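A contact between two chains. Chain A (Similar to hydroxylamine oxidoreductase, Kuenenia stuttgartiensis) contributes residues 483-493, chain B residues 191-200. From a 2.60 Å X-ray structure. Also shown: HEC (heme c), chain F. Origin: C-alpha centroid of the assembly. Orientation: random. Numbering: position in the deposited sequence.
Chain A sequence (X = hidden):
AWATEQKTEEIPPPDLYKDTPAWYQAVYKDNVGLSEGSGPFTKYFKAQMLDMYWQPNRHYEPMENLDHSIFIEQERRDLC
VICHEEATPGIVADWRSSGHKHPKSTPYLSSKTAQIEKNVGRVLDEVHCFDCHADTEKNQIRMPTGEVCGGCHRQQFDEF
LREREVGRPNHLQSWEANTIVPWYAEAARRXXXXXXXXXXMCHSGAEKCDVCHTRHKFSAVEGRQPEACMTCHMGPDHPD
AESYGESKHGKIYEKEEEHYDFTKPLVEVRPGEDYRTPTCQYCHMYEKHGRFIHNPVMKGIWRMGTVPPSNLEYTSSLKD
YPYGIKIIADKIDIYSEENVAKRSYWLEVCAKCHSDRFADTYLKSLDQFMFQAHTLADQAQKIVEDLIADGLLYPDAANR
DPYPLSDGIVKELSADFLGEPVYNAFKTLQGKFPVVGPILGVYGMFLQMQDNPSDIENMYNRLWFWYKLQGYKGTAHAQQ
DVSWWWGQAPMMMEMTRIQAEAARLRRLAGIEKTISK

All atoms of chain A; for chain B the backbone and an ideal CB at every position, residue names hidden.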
# COMPACT_ATOMS: atom_id res chain seq x y z
N SER A 483 -48.81 -8.03 2.18
CA SER A 483 -49.75 -8.91 2.86
C SER A 483 -51.15 -8.30 2.90
O SER A 483 -52.13 -8.96 2.54
CB SER A 483 -49.25 -9.21 4.28
OG SER A 483 -50.13 -10.09 4.95
N TRP A 484 -51.25 -7.04 3.31
CA TRP A 484 -52.56 -6.41 3.46
C TRP A 484 -53.02 -5.69 2.20
O TRP A 484 -54.11 -5.97 1.69
CB TRP A 484 -52.55 -5.42 4.64
CG TRP A 484 -53.80 -4.61 4.69
CD1 TRP A 484 -53.97 -3.34 4.22
CD2 TRP A 484 -55.07 -5.02 5.20
NE1 TRP A 484 -55.27 -2.93 4.43
CE2 TRP A 484 -55.96 -3.95 5.03
CE3 TRP A 484 -55.53 -6.20 5.79
CZ2 TRP A 484 -57.29 -4.02 5.43
CZ3 TRP A 484 -56.86 -6.26 6.19
CH2 TRP A 484 -57.72 -5.18 6.01
N TRP A 485 -52.22 -4.76 1.68
CA TRP A 485 -52.69 -3.87 0.62
C TRP A 485 -52.62 -4.49 -0.77
O TRP A 485 -53.36 -4.05 -1.65
CB TRP A 485 -51.91 -2.55 0.65
CG TRP A 485 -52.42 -1.60 1.68
CD1 TRP A 485 -51.73 -1.09 2.75
CD2 TRP A 485 -53.74 -1.06 1.77
NE1 TRP A 485 -52.54 -0.26 3.48
CE2 TRP A 485 -53.78 -0.22 2.90
CE3 TRP A 485 -54.90 -1.20 0.99
CZ2 TRP A 485 -54.93 0.47 3.27
CZ3 TRP A 485 -56.03 -0.51 1.36
CH2 TRP A 485 -56.04 0.32 2.49
N TRP A 486 -51.75 -5.47 -0.98
CA TRP A 486 -51.80 -6.26 -2.21
C TRP A 486 -52.62 -7.52 -2.03
O TRP A 486 -52.95 -8.18 -3.03
CB TRP A 486 -50.39 -6.64 -2.68
CG TRP A 486 -49.40 -5.50 -2.84
CD1 TRP A 486 -49.49 -4.24 -2.32
CD2 TRP A 486 -48.17 -5.54 -3.57
NE1 TRP A 486 -48.40 -3.50 -2.68
CE2 TRP A 486 -47.57 -4.27 -3.44
CE3 TRP A 486 -47.51 -6.53 -4.32
CZ2 TRP A 486 -46.35 -3.96 -4.04
CZ3 TRP A 486 -46.30 -6.22 -4.91
CH2 TRP A 486 -45.73 -4.95 -4.76
N GLY A 487 -52.96 -7.87 -0.80
CA GLY A 487 -53.61 -9.12 -0.46
C GLY A 487 -55.03 -8.99 0.05
O GLY A 487 -55.99 -8.97 -0.73
N GLN A 488 -55.16 -8.97 1.38
CA GLN A 488 -56.47 -8.99 2.03
C GLN A 488 -57.38 -7.88 1.52
O GLN A 488 -58.53 -8.14 1.14
CB GLN A 488 -56.29 -8.89 3.55
CG GLN A 488 -57.56 -9.12 4.34
CD GLN A 488 -57.94 -10.58 4.44
OE1 GLN A 488 -57.23 -11.45 3.93
NE2 GLN A 488 -59.05 -10.87 5.11
N ALA A 489 -56.90 -6.64 1.54
CA ALA A 489 -57.76 -5.52 1.16
C ALA A 489 -58.30 -5.63 -0.27
O ALA A 489 -59.50 -5.41 -0.47
CB ALA A 489 -57.03 -4.19 1.39
N PRO A 490 -57.49 -5.96 -1.28
CA PRO A 490 -58.08 -6.21 -2.61
C PRO A 490 -59.01 -7.41 -2.64
O PRO A 490 -59.99 -7.41 -3.40
CB PRO A 490 -56.86 -6.42 -3.51
CG PRO A 490 -55.76 -5.72 -2.81
CD PRO A 490 -56.02 -5.92 -1.36
N MET A 491 -58.72 -8.45 -1.84
CA MET A 491 -59.64 -9.59 -1.75
C MET A 491 -61.01 -9.15 -1.27
O MET A 491 -62.03 -9.60 -1.79
CB MET A 491 -59.06 -10.66 -0.83
CG MET A 491 -58.29 -11.75 -1.55
SD MET A 491 -58.02 -13.20 -0.50
CE MET A 491 -56.99 -12.50 0.79
N MET A 492 -61.05 -8.28 -0.25
CA MET A 492 -62.32 -7.74 0.21
C MET A 492 -62.99 -6.90 -0.87
O MET A 492 -64.23 -6.85 -0.94
CB MET A 492 -62.11 -6.91 1.47
CG MET A 492 -61.72 -7.72 2.69
SD MET A 492 -63.00 -8.90 3.17
CE MET A 492 -62.32 -9.53 4.70
N MET A 493 -62.20 -6.24 -1.72
CA MET A 493 -62.78 -5.37 -2.74
C MET A 493 -63.43 -6.17 -3.86
O MET A 493 -64.44 -5.75 -4.42
CB MET A 493 -61.72 -4.43 -3.30
CG MET A 493 -61.60 -3.15 -2.51
SD MET A 493 -60.06 -2.30 -2.81
CE MET A 493 -60.31 -0.88 -1.77
N UNK B 191 -64.21 -13.67 11.57
CA UNK B 191 -63.21 -14.68 11.29
C UNK B 191 -62.05 -14.23 10.42
O UNK B 191 -61.31 -15.08 9.92
CB UNK B 191 -63.89 -15.88 10.62
N UNK B 192 -61.87 -12.92 10.23
CA UNK B 192 -60.78 -12.39 9.43
C UNK B 192 -59.78 -11.60 10.27
O UNK B 192 -59.20 -10.62 9.80
CB UNK B 192 -61.34 -11.50 8.31
N UNK B 193 -59.58 -12.01 11.52
CA UNK B 193 -58.63 -11.32 12.39
C UNK B 193 -57.23 -11.36 11.81
O UNK B 193 -56.54 -10.34 11.76
CB UNK B 193 -58.63 -11.94 13.79
N UNK B 194 -56.78 -12.54 11.37
CA UNK B 194 -55.43 -12.69 10.85
C UNK B 194 -55.30 -12.23 9.41
O UNK B 194 -54.18 -12.22 8.88
CB UNK B 194 -54.99 -14.15 10.96
N UNK B 195 -56.39 -11.85 8.75
CA UNK B 195 -56.28 -11.14 7.49
C UNK B 195 -55.65 -9.77 7.66
O UNK B 195 -55.15 -9.20 6.68
CB UNK B 195 -57.66 -11.00 6.84
N UNK B 196 -55.67 -9.23 8.88
CA UNK B 196 -55.01 -7.98 9.22
C UNK B 196 -53.59 -8.20 9.73
O UNK B 196 -53.09 -7.41 10.55
CB UNK B 196 -55.83 -7.23 10.27
N UNK B 197 -52.93 -9.26 9.26
CA UNK B 197 -51.57 -9.59 9.69
C UNK B 197 -50.61 -8.43 9.43
O UNK B 197 -49.83 -8.05 10.30
CB UNK B 197 -51.08 -10.85 8.97
N UNK B 198 -50.65 -7.87 8.22
CA UNK B 198 -49.79 -6.76 7.89
C UNK B 198 -50.10 -5.49 8.67
O UNK B 198 -49.22 -4.65 8.84
CB UNK B 198 -49.89 -6.47 6.39
N UNK B 199 -51.34 -5.36 9.15
CA UNK B 199 -51.72 -4.15 9.88
C UNK B 199 -50.98 -4.07 11.22
O UNK B 199 -50.37 -3.04 11.54
CB UNK B 199 -53.23 -4.12 10.11
N UNK B 200 -51.04 -5.14 12.02
CA UNK B 200 -50.33 -5.15 13.30
C UNK B 200 -48.83 -5.06 13.10
O UNK B 200 -48.12 -4.52 13.96
CB UNK B 200 -50.67 -6.41 14.09
FE HEC F . -52.40 2.08 8.67
CHA HEC F . -52.63 5.44 8.27
CHB HEC F . -55.30 1.92 10.29
CHC HEC F . -52.62 -1.35 7.96
CHD HEC F . -49.18 2.03 7.62
NA HEC F . -53.71 3.44 9.20
C1A HEC F . -53.66 4.79 8.92
C2A HEC F . -54.89 5.38 9.44
C3A HEC F . -55.62 4.41 9.99
C4A HEC F . -54.89 3.16 9.86
CMA HEC F . -57.00 4.58 10.67
CAA HEC F . -55.31 6.87 9.37
CBA HEC F . -54.29 7.74 10.10
CGA HEC F . -54.69 7.87 11.54
O1A HEC F . -53.83 7.59 12.41
O2A HEC F . -55.86 8.24 11.83
NB HEC F . -53.69 0.52 9.11
C1B HEC F . -54.92 0.74 9.69
C2B HEC F . -55.72 -0.46 9.53
C3B HEC F . -54.98 -1.38 8.88
C4B HEC F . -53.68 -0.77 8.61
CMB HEC F . -57.17 -0.52 10.08
CAB HEC F . -55.27 -2.84 8.42
CBB HEC F . -56.42 -3.58 9.14
NC HEC F . -51.12 0.58 7.96
C1C HEC F . -51.42 -0.73 7.67
C2C HEC F . -50.32 -1.30 6.91
C3C HEC F . -49.32 -0.39 6.91
C4C HEC F . -49.83 0.82 7.51
CMC HEC F . -50.20 -2.79 6.51
CAC HEC F . -47.90 -0.54 6.30
CBC HEC F . -47.97 -0.78 4.78
ND HEC F . -51.10 3.52 8.03
C1D HEC F . -49.78 3.27 7.66
C2D HEC F . -49.14 4.52 7.33
C3D HEC F . -50.23 5.60 7.53
C4D HEC F . -51.40 4.88 7.96
CMD HEC F . -47.68 4.71 6.87
CAD HEC F . -50.12 7.13 7.32
CBD HEC F . -49.57 7.45 5.94
CGD HEC F . -49.47 8.95 5.79
O1D HEC F . -50.03 9.66 6.66
O2D HEC F . -48.85 9.42 4.80

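Chain A offers one face of a helix, along which S483(A), W484(A), Q488(A) and M492(A) present themselves to a short turn and the start of a helix in chain B.

At position 191, phi is 94°, and no atom of chain A lies near the ideal CB. Positive phi by itself favours glycine, and the residue is G191(B), which ends the preceding helix in a Schellman motif.

Position 192 points its CB toward chain A, 4.0 Å from Q488(A) NE2 and 4.2 Å from M492(A) CE. A methyl group and an amide invite a flat or broad apolar side chain, so Phe, Tyr, Leu or Met would all be reasonable. The residue is Y192(B), chi1 m. M492(A) CE sits over one face of its ring, 4.0 Å from the centroid, a CH-pi contact in which the thioether's methyl packs against the aromatic cloud. The hydroxyl is hydrogen-bonded elsewhere in the structure.

Positions 193 and 194 both turn CB away from chain A, which therefore places little demand on them; many residues would do. They are L193(B) and Y194(B).

Position 195 is tightly restricted. Its CB vector points toward chain A, and an ideal CB would fall 2.2 Å from Q488(A) NE2, a clash. The backbone angles, -65/-20, are ordinary ones that do not themselves demand glycine, so it is the neighbouring side chain that calls for it. G195(B) lets the two backbones come close: its O lies 3.3 Å from Q488(A) CB and 3.2 Å from W484(A) CE3, at the edge of the indole ring.

Position 196 directs CB sideways, 4.3 Å from W484(A) CZ3, with room for a long chain passing the indole. Gln, Glu, Met or Lys could fit. It is Q196(B), at the N-cap position; its CG lies 3.7 Å from W484(A) CZ3, and its OE1 reaches to 3.5 Å from heme CBB.

At position 197 CB again points sideways, 4.2 Å from S483(A) OG, so a polar or a modest apolar group would be acceptable. H197(B) brings its CD2 to 3.8 Å from S483(A) OG, while its NE2 is hydrogen-bonded elsewhere.

Position 198 points toward chain A, where an ideal CB would be 3.4 Å from W484(A) CB, which is tight, and 3.5 Å from S483(A) CB. Glycine fits best, with alanine a crowded alternative. G198(B) N donates a hydrogen bond to water 1 (2.5 Å to its O), which also donates to G195(B) O (3.1 Å) and lies 2.9 Å from S483(A) OG, so a water links the two stretches, which share no direct hydrogen bond.

Position 199 points sideways; its ideal CB is 2.9 Å from heme CAB and 5.3 Å from W484(A) CE3. That heme carbon, vinyl-derived, calls for cysteine. C199(B) SG is bonded to heme CAB at 1.8 Å and lies over one face of W484(A), 3.8 Å from the six-membered ring centroid.

Position 200 is out of reach of chain A, and many helical residues would serve; it is D200(B).

Chain B, residues 191-200: GYLYGQHGCD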
# COMPACT_ATOMS: atom_id res chain seq x y z
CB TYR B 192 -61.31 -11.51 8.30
CG TYR B 192 -62.50 -12.09 7.56
CD1 TYR B 192 -62.36 -13.25 6.79
CD2 TYR B 192 -63.74 -11.48 7.61
CE1 TYR B 192 -63.44 -13.78 6.11
CE2 TYR B 192 -64.82 -12.01 6.94
CZ TYR B 192 -64.67 -13.16 6.19
OH TYR B 192 -65.75 -13.68 5.51
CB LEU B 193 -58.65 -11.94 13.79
CG LEU B 193 -57.53 -11.48 14.72
CD1 LEU B 193 -57.72 -10.03 15.14
CD2 LEU B 193 -57.42 -12.39 15.94
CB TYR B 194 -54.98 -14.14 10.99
CG TYR B 194 -54.59 -14.48 12.41
CD1 TYR B 194 -53.30 -14.27 12.87
CD2 TYR B 194 -55.53 -15.00 13.30
CE1 TYR B 194 -52.94 -14.58 14.17
CE2 TYR B 194 -55.18 -15.30 14.60
CZ TYR B 194 -53.89 -15.09 15.03
OH TYR B 194 -53.54 -15.40 16.32
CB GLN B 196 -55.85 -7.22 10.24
CG GLN B 196 -57.30 -7.06 9.81
CD GLN B 196 -58.18 -6.47 10.89
OE1 GLN B 196 -58.94 -5.53 10.64
NE2 GLN B 196 -58.10 -7.03 12.09
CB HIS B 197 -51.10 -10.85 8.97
CG HIS B 197 -49.64 -11.14 9.12
ND1 HIS B 197 -49.14 -11.95 10.12
CD2 HIS B 197 -48.57 -10.74 8.39
CE1 HIS B 197 -47.82 -12.03 10.00
NE2 HIS B 197 -47.45 -11.31 8.97
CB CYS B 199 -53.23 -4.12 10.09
SG CYS B 199 -54.20 -4.28 8.57
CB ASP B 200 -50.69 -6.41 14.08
CG ASP B 200 -52.17 -6.52 14.37
OD1 ASP B 200 -52.96 -5.83 13.70
OD2 ASP B 200 -52.54 -7.31 15.27
O HOH W 1 -52.17 -8.54 6.37
O HOH W 2 -52.98 2.18 6.65
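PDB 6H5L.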